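Local coordinates for protein cysteine protease (Xylella fastidiosa, PDB 3OIS) that probably hydrolyses peptide bonds as a papain-family cysteine protease, and binds uridine-5'-diphosphate, at residues Y33-D38 with A280-V285; P37-I42 with G123-D128. All coordinates share one frame; numbering follows the deposited sequence.

Contact 1: Y33-D38 with A280-V285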
loop_
_atom_site.group_PDB
_atom_site.type_symbol
_atom_site.label_atom_id
_atom_site.label_comp_id
_atom_site.label_asym_id
_atom_site.label_seq_id
_atom_site.Cartn_x
_atom_site.Cartn_y
_atom_site.Cartn_z
ATOM N N TYR A 33 1.393 -5.156 9.097
ATOM C CA TYR A 33 0.123 -4.650 8.543
ATOM C C TYR A 33 0.142 -3.116 8.593
ATOM O O TYR A 33 1.126 -2.515 8.147
ATOM C CB TYR A 33 -1.067 -5.202 9.325
ATOM C CG TYR A 33 -1.159 -6.685 9.307
ATOM C CD1 TYR A 33 -0.938 -7.396 8.113
ATOM C CD2 TYR A 33 -1.620 -7.404 10.451
ATOM C CE1 TYR A 33 -1.018 -8.765 8.098
ATOM C CE2 TYR A 33 -1.723 -8.823 10.418
ATOM C CZ TYR A 33 -1.420 -9.474 9.262
ATOM O OH TYR A 33 -1.526 -10.882 9.258
ATOM N N GLY A 34 -0.946 -2.486 9.029
ATOM C CA GLY A 34 -0.886 -1.040 9.144
ATOM C C GLY A 34 -1.959 -0.205 8.463
ATOM O O GLY A 34 -1.875 1.039 8.435
ATOM N N TYR A 35 -2.906 -0.845 7.807
ATOM C CA TYR A 35 -3.944 -0.090 7.122
ATOM C C TYR A 35 -5.112 0.193 8.097
ATOM O O TYR A 35 -5.605 -0.702 8.741
ATOM C CB TYR A 35 -4.460 -0.970 5.958
ATOM C CG TYR A 35 -5.839 -0.633 5.414
ATOM C CD1 TYR A 35 -6.121 0.590 4.741
ATOM C CD2 TYR A 35 -6.888 -1.540 5.577
ATOM C CE1 TYR A 35 -7.434 0.870 4.196
ATOM C CE2 TYR A 35 -8.192 -1.252 5.050
ATOM C CZ TYR A 35 -8.449 -0.055 4.385
ATOM O OH TYR A 35 -9.754 0.154 3.839
ATOM N N ILE A 36 -5.528 1.457 8.143
ATOM C CA ILE A 36 -6.760 1.849 8.866
ATOM C C ILE A 36 -7.694 2.371 7.784
ATOM O O ILE A 36 -7.232 3.122 6.891
ATOM C CB ILE A 36 -6.426 3.064 9.760
ATOM C CG1 ILE A 36 -5.302 2.838 10.865
ATOM C CG2 ILE A 36 -7.814 3.502 10.470
ATOM C CD1 ILE A 36 -4.734 4.244 11.639
ATOM N N PRO A 37 -8.975 1.962 7.765
ATOM C CA PRO A 37 -9.870 2.461 6.738
ATOM C C PRO A 37 -9.909 3.983 6.685
ATOM O O PRO A 37 -9.902 4.654 7.700
ATOM C CB PRO A 37 -11.240 1.877 7.160
ATOM C CG PRO A 37 -10.827 0.599 7.931
ATOM C CD PRO A 37 -9.671 1.128 8.760
ATOM N N ASP A 38 -10.002 4.535 5.468
ATOM C CA ASP A 38 -10.035 5.982 5.284
ATOM C C ASP A 38 -11.356 6.513 5.888
ATOM O O ASP A 38 -12.413 5.977 5.586
ATOM C CB ASP A 38 -10.186 6.353 3.782
ATOM C CG ASP A 38 -8.890 6.334 2.983
ATOM O OD1 ASP A 38 -7.797 6.234 3.571
ATOM O OD2 ASP A 38 -9.019 6.537 1.725
ATOM N N ALA A 280 -12.427 -5.531 0.989
ATOM C CA ALA A 280 -11.392 -4.606 0.468
ATOM C C ALA A 280 -12.002 -3.235 0.344
ATOM O O ALA A 280 -13.225 -3.131 0.214
ATOM C CB ALA A 280 -10.853 -5.153 -0.880
ATOM N N ASP A 281 -11.232 -2.170 0.349
ATOM C CA ASP A 281 -11.794 -0.857 0.188
ATOM C C ASP A 281 -10.631 0.098 -0.138
ATOM O O ASP A 281 -9.478 -0.309 -0.184
ATOM C CB ASP A 281 -12.469 -0.496 1.501
ATOM C CG ASP A 281 -13.351 0.733 1.429
ATOM O OD1 ASP A 281 -13.810 1.094 2.572
ATOM O OD2 ASP A 281 -13.670 1.275 0.355
ATOM N N ASP A 282 -10.916 1.379 -0.370
ATOM C CA ASP A 282 -9.922 2.454 -0.424
ATOM C C ASP A 282 -8.914 2.226 -1.558
ATOM O O ASP A 282 -7.698 2.218 -1.354
ATOM C CB ASP A 282 -9.253 2.743 0.958
ATOM C CG ASP A 282 -10.301 3.153 2.009
ATOM O OD1 ASP A 282 -11.259 3.888 1.614
ATOM O OD2 ASP A 282 -10.284 2.574 3.141
ATOM N N PHE A 283 -9.496 2.095 -2.734
ATOM C CA PHE A 283 -8.733 1.927 -3.994
ATOM C C PHE A 283 -8.366 3.316 -4.507
ATOM O O PHE A 283 -9.264 4.106 -4.757
ATOM C CB PHE A 283 -9.662 1.283 -5.027
ATOM C CG PHE A 283 -10.117 -0.120 -4.653
ATOM C CD1 PHE A 283 -9.341 -1.219 -4.983
ATOM C CD2 PHE A 283 -11.222 -0.313 -3.838
ATOM C CE1 PHE A 283 -9.656 -2.467 -4.603
ATOM C CE2 PHE A 283 -11.585 -1.635 -3.405
ATOM C CZ PHE A 283 -10.835 -2.729 -3.834
ATOM N N TRP A 284 -7.084 3.619 -4.655
ATOM C CA TRP A 284 -6.589 4.983 -5.051
ATOM C C TRP A 284 -5.519 4.856 -6.112
ATOM O O TRP A 284 -4.670 3.899 -6.071
ATOM C CB TRP A 284 -5.858 5.646 -3.925
ATOM C CG TRP A 284 -6.787 6.174 -2.830
ATOM C CD1 TRP A 284 -6.994 5.599 -1.625
ATOM C CD2 TRP A 284 -7.472 7.450 -2.825
ATOM N NE1 TRP A 284 -7.821 6.451 -0.832
ATOM C CE2 TRP A 284 -8.095 7.582 -1.559
ATOM C CE3 TRP A 284 -7.565 8.520 -3.745
ATOM C CZ2 TRP A 284 -8.850 8.718 -1.218
ATOM C CZ3 TRP A 284 -8.373 9.648 -3.434
ATOM C CH2 TRP A 284 -8.989 9.721 -2.182
ATOM N N VAL A 285 -5.548 5.851 -7.003
ATOM C CA VAL A 285 -4.520 6.043 -8.085
ATOM C C VAL A 285 -3.862 7.376 -7.857
ATOM O O VAL A 285 -4.548 8.369 -7.548
ATOM C CB VAL A 285 -5.175 6.105 -9.467
ATOM C CG1 VAL A 285 -4.090 6.154 -10.584
ATOM C CG2 VAL A 285 -6.063 4.959 -9.649
#

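Contact 2: P37-I42 with G123-D128. With UDP (uridine-5'-diphosphate), chain E.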
loop_
_atom_site.group_PDB
_atom_site.type_symbol
_atom_site.label_atom_id
_atom_site.label_comp_id
_atom_site.label_asym_id
_atom_site.label_seq_id
_atom_site.Cartn_x
_atom_site.Cartn_y
_atom_site.Cartn_z
ATOM N N PRO A 37 -8.975 1.962 7.765
ATOM C CA PRO A 37 -9.870 2.461 6.738
ATOM C C PRO A 37 -9.909 3.983 6.685
ATOM O O PRO A 37 -9.902 4.654 7.700
ATOM C CB PRO A 37 -11.240 1.877 7.160
ATOM C CG PRO A 37 -10.827 0.599 7.931
ATOM C CD PRO A 37 -9.671 1.128 8.760
ATOM N N ASP A 38 -10.002 4.535 5.468
ATOM C CA ASP A 38 -10.035 5.982 5.284
ATOM C C ASP A 38 -11.356 6.513 5.888
ATOM O O ASP A 38 -12.413 5.977 5.586
ATOM C CB ASP A 38 -10.186 6.353 3.782
ATOM C CG ASP A 38 -8.890 6.334 2.983
ATOM O OD1 ASP A 38 -7.797 6.234 3.571
ATOM O OD2 ASP A 38 -9.019 6.537 1.725
ATOM N N ILE A 39 -11.270 7.666 6.541
ATOM C CA ILE A 39 -12.496 8.541 6.781
ATOM C C ILE A 39 -12.921 9.000 5.384
ATOM O O ILE A 39 -12.053 9.382 4.563
ATOM C CB ILE A 39 -12.198 9.747 7.712
ATOM C CG1 ILE A 39 -13.474 10.598 7.914
ATOM C CG2 ILE A 39 -11.036 10.636 7.196
ATOM C CD1 ILE A 39 -13.250 11.776 8.916
ATOM N N ALA A 40 -14.239 8.942 5.086
ATOM C CA ALA A 40 -14.690 9.395 3.763
ATOM C C ALA A 40 -14.693 10.921 3.654
ATOM O O ALA A 40 -14.929 11.615 4.669
ATOM C CB ALA A 40 -16.069 8.871 3.477
ATOM N N ASP A 41 -14.405 11.415 2.463
ATOM C CA ASP A 41 -14.450 12.817 2.181
ATOM C C ASP A 41 -15.219 12.923 0.835
ATOM O O ASP A 41 -14.760 12.417 -0.160
ATOM C CB ASP A 41 -13.003 13.397 2.109
ATOM C CG ASP A 41 -12.917 14.937 1.933
ATOM O OD1 ASP A 41 -13.843 15.603 1.458
ATOM O OD2 ASP A 41 -11.875 15.474 2.290
ATOM N N ILE A 42 -16.402 13.548 0.829
ATOM C CA ILE A 42 -17.154 13.709 -0.462
ATOM C C ILE A 42 -16.325 14.540 -1.524
ATOM O O ILE A 42 -16.690 14.502 -2.697
ATOM C CB ILE A 42 -18.519 14.423 -0.286
ATOM C CG1 ILE A 42 -18.272 15.845 0.295
ATOM C CG2 ILE A 42 -19.405 13.537 0.517
ATOM C CD1 ILE A 42 -19.562 16.760 0.427
ATOM N N GLY A 123 -0.129 2.523 12.507
ATOM C CA GLY A 123 -0.646 2.330 11.130
ATOM C C GLY A 123 -1.160 3.706 10.607
ATOM O O GLY A 123 -0.843 4.754 11.227
ATOM N N ALA A 124 -1.857 3.699 9.480
ATOM C CA ALA A 124 -2.245 4.920 8.801
ATOM C C ALA A 124 -3.353 4.655 7.770
ATOM O O ALA A 124 -3.544 3.495 7.298
ATOM C CB ALA A 124 -0.951 5.537 8.094
ATOM N N MET A 125 -4.067 5.725 7.408
ATOM C CA MET A 125 -5.030 5.676 6.330
ATOM C C MET A 125 -4.260 5.965 5.044
ATOM O O MET A 125 -3.364 6.807 5.008
ATOM C CB MET A 125 -6.108 6.759 6.530
ATOM C CG MET A 125 -6.933 6.512 7.794
ATOM S SD MET A 125 -8.051 7.995 7.953
ATOM C CE MET A 125 -8.962 7.440 9.414
ATOM N N ILE A 126 -4.589 5.209 4.009
ATOM C CA ILE A 126 -4.056 5.490 2.640
ATOM C C ILE A 126 -4.201 6.944 2.239
ATOM O O ILE A 126 -3.217 7.582 1.744
ATOM C CB ILE A 126 -4.700 4.570 1.596
ATOM C CG1 ILE A 126 -4.310 3.135 2.022
ATOM C CG2 ILE A 126 -4.087 4.935 0.171
ATOM C CD1 ILE A 126 -5.093 2.131 1.223
ATOM N N ARG A 127 -5.364 7.506 2.557
ATOM C CA ARG A 127 -5.614 8.865 2.132
ATOM C C ARG A 127 -4.616 9.837 2.774
ATOM O O ARG A 127 -4.287 10.907 2.203
ATOM C CB ARG A 127 -7.051 9.294 2.400
ATOM C CG ARG A 127 -7.368 9.570 3.945
ATOM C CD ARG A 127 -8.846 10.057 4.207
ATOM N NE ARG A 127 -8.958 11.172 3.348
ATOM C CZ ARG A 127 -9.788 11.285 2.300
ATOM N NH1 ARG A 127 -10.867 10.472 2.111
ATOM N NH2 ARG A 127 -9.576 12.320 1.478
ATOM N N ASP A 128 -4.114 9.497 3.953
ATOM C CA ASP A 128 -3.161 10.366 4.633
ATOM C C ASP A 128 -1.720 10.187 4.070
ATOM O O ASP A 128 -0.999 11.148 3.902
ATOM C CB ASP A 128 -3.138 10.050 6.146
ATOM C CG ASP A 128 -4.399 10.547 6.824
ATOM O OD1 ASP A 128 -5.096 11.423 6.216
ATOM O OD2 ASP A 128 -4.680 10.088 7.956
HETATM N N1 UDP E . -8.619 15.859 -3.477
HETATM C C2 UDP E . -8.574 14.701 -4.201
HETATM N N3 UDP E . -7.583 14.571 -5.167
HETATM C C4 UDP E . -6.678 15.558 -5.388
HETATM C C5 UDP E . -6.740 16.773 -4.680
HETATM C C6 UDP E . -7.674 16.839 -3.637
HETATM O O2 UDP E . -9.331 13.797 -4.033
HETATM O O4 UDP E . -5.870 15.379 -6.357
HETATM C "C1'" UDP E . -9.786 15.994 -2.537
HETATM C "C2'" UDP E . -9.675 15.151 -1.285
HETATM O "O2'" UDP E . -11.022 14.883 -0.901
HETATM C "C3'" UDP E . -9.082 16.158 -0.380
HETATM C "C4'" UDP E . -9.866 17.437 -0.750
HETATM O "O4'" UDP E . -9.993 17.369 -2.186
HETATM O "O3'" UDP E . -9.413 15.768 0.950
HETATM C "C5'" UDP E . -9.132 18.680 -0.255
HETATM O "O5'" UDP E . -7.879 18.717 -0.935
HETATM P PA UDP E . -6.985 19.955 -1.036
HETATM O O1A UDP E . -5.589 19.653 -1.420
HETATM O O2A UDP E . -7.647 21.032 -1.824
HETATM O O3A UDP E . -7.021 20.382 0.536
HETATM P PB UDP E . -6.165 21.396 1.460
HETATM O O1B UDP E . -7.127 22.250 2.147
HETATM O O2B UDP E . -5.400 20.516 2.305
HETATM O O3B UDP E . -5.213 22.247 0.677
HETATM O O HOH W 1 -6.929 3.851 4.253
#

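Contact 1: Y33-D38 with A280-V285
Asp282 reaches from strand 280-287 to the chain around Tyr35 and Asp38, and its OD2 is the tightest point. Tyr35 OH donates to Asp282 OD2 at 2.6 Å, and Asp38 N donates to the same oxygen at 3.1 Å with an N-H...O angle of 173°. The two donors arrive from opposite faces of the carboxylate plane, the hydroxyl on the anti side and the amide from above. With chi1 at 159°, the ring of Tyr35 swings away from its own amide and meets Asp282 OD2 at its edge. A third bond is donated from the strand: Trp284 NE1 meets the syn lone pair of Asp38 OD2 at 2.8 Å, and that oxygen lies in the indole plane. Packing thins toward solvent, where exposed Pro37 offers CA at 3.6 Å from Asp282 OD2 and partly exposed Asp281 brings only CB to Tyr35 OH, also at 3.6 Å. The chain directions differ by 81° and no backbone-to-backbone bond crosses; side chains and the amide of Asp38 join the antiparallel sheet holding strand 280-287 to strand 35-36. Asp38 OD2 and Asp282 OD1 lie 3.5 Å apart, a like-charge approach probably made tolerable by salt bridges from Arg186 to both carboxylates.

Contact 2: P37-I42 with G123-D128
Asp38 OD1 is gripped by two donors: Arg127 N at 2.9 Å, on the syn side of the carboxylate, and an ordered water. That water gives its proton to Asp38 OD1 at 2.6 Å and accepts from Ile126 N at 2.7 Å, bridging an amide whose direct approach to the oxygen has a poor angle. Met125 occupies the N-cap position of helix 126-135, and the Asp38 carboxylate, supplied from a distant part of the chain, takes the amide of Arg127 directly and that of Ile126 through the water, a placement that probably benefits from the positive end of the helix dipole. The Met125 side chain extends beyond CG along the 37-39 backbone; its SD takes a weak bond from Ile39 N, and its CE lies 3.4 Å from Pro37 O. At chi1 74° the Arg127 chain leaves between its own amide and carbonyl, carrying CD past Ile39 CG2 at 3.8 Å before a kink about CG-CD turns the guanidinium. Arg127 NH1 then donates to Ile39 O at 2.9 Å, nearly along the C=O axis but 29° out of the guanidinium plane. Beyond it, Arg127 NH2 pairs with Asp44 and makes a long, charge-only salt bridge to Asp41 OD2. The ribose O3' of UDP donates to Asp41 OD2 at 2.8 Å, while Arg43 forms a salt bridge with that same oxygen.

In the fold
Contacts 1 and 2 start from the same stretch of chain and share Pro37 and Asp38, in the loop that follows strand 35-36; their centres are about 7 Å apart. Asp38 divides its carboxylate between them, with OD2 serving the strand of contact 1 and OD1 the helix start of contact 2. Contact 1 lies deeper, about 8 Å from the chain centre against about 12 Å, and reaches the large antiparallel sheet; contact 2 has more exposed residues and runs out to the UDP pocket. Contact 1 sets two close aspartates together, both paired with Arg186, whereas contact 2, with 345 against 227 Å² buried, mixes helix-start amides, a sulfur and an arginine near the ligand. The parallel strands 35-36 and 124-125 join them, and Trp284 CD1 packs on Ile126 CG2 at 3.5 Å.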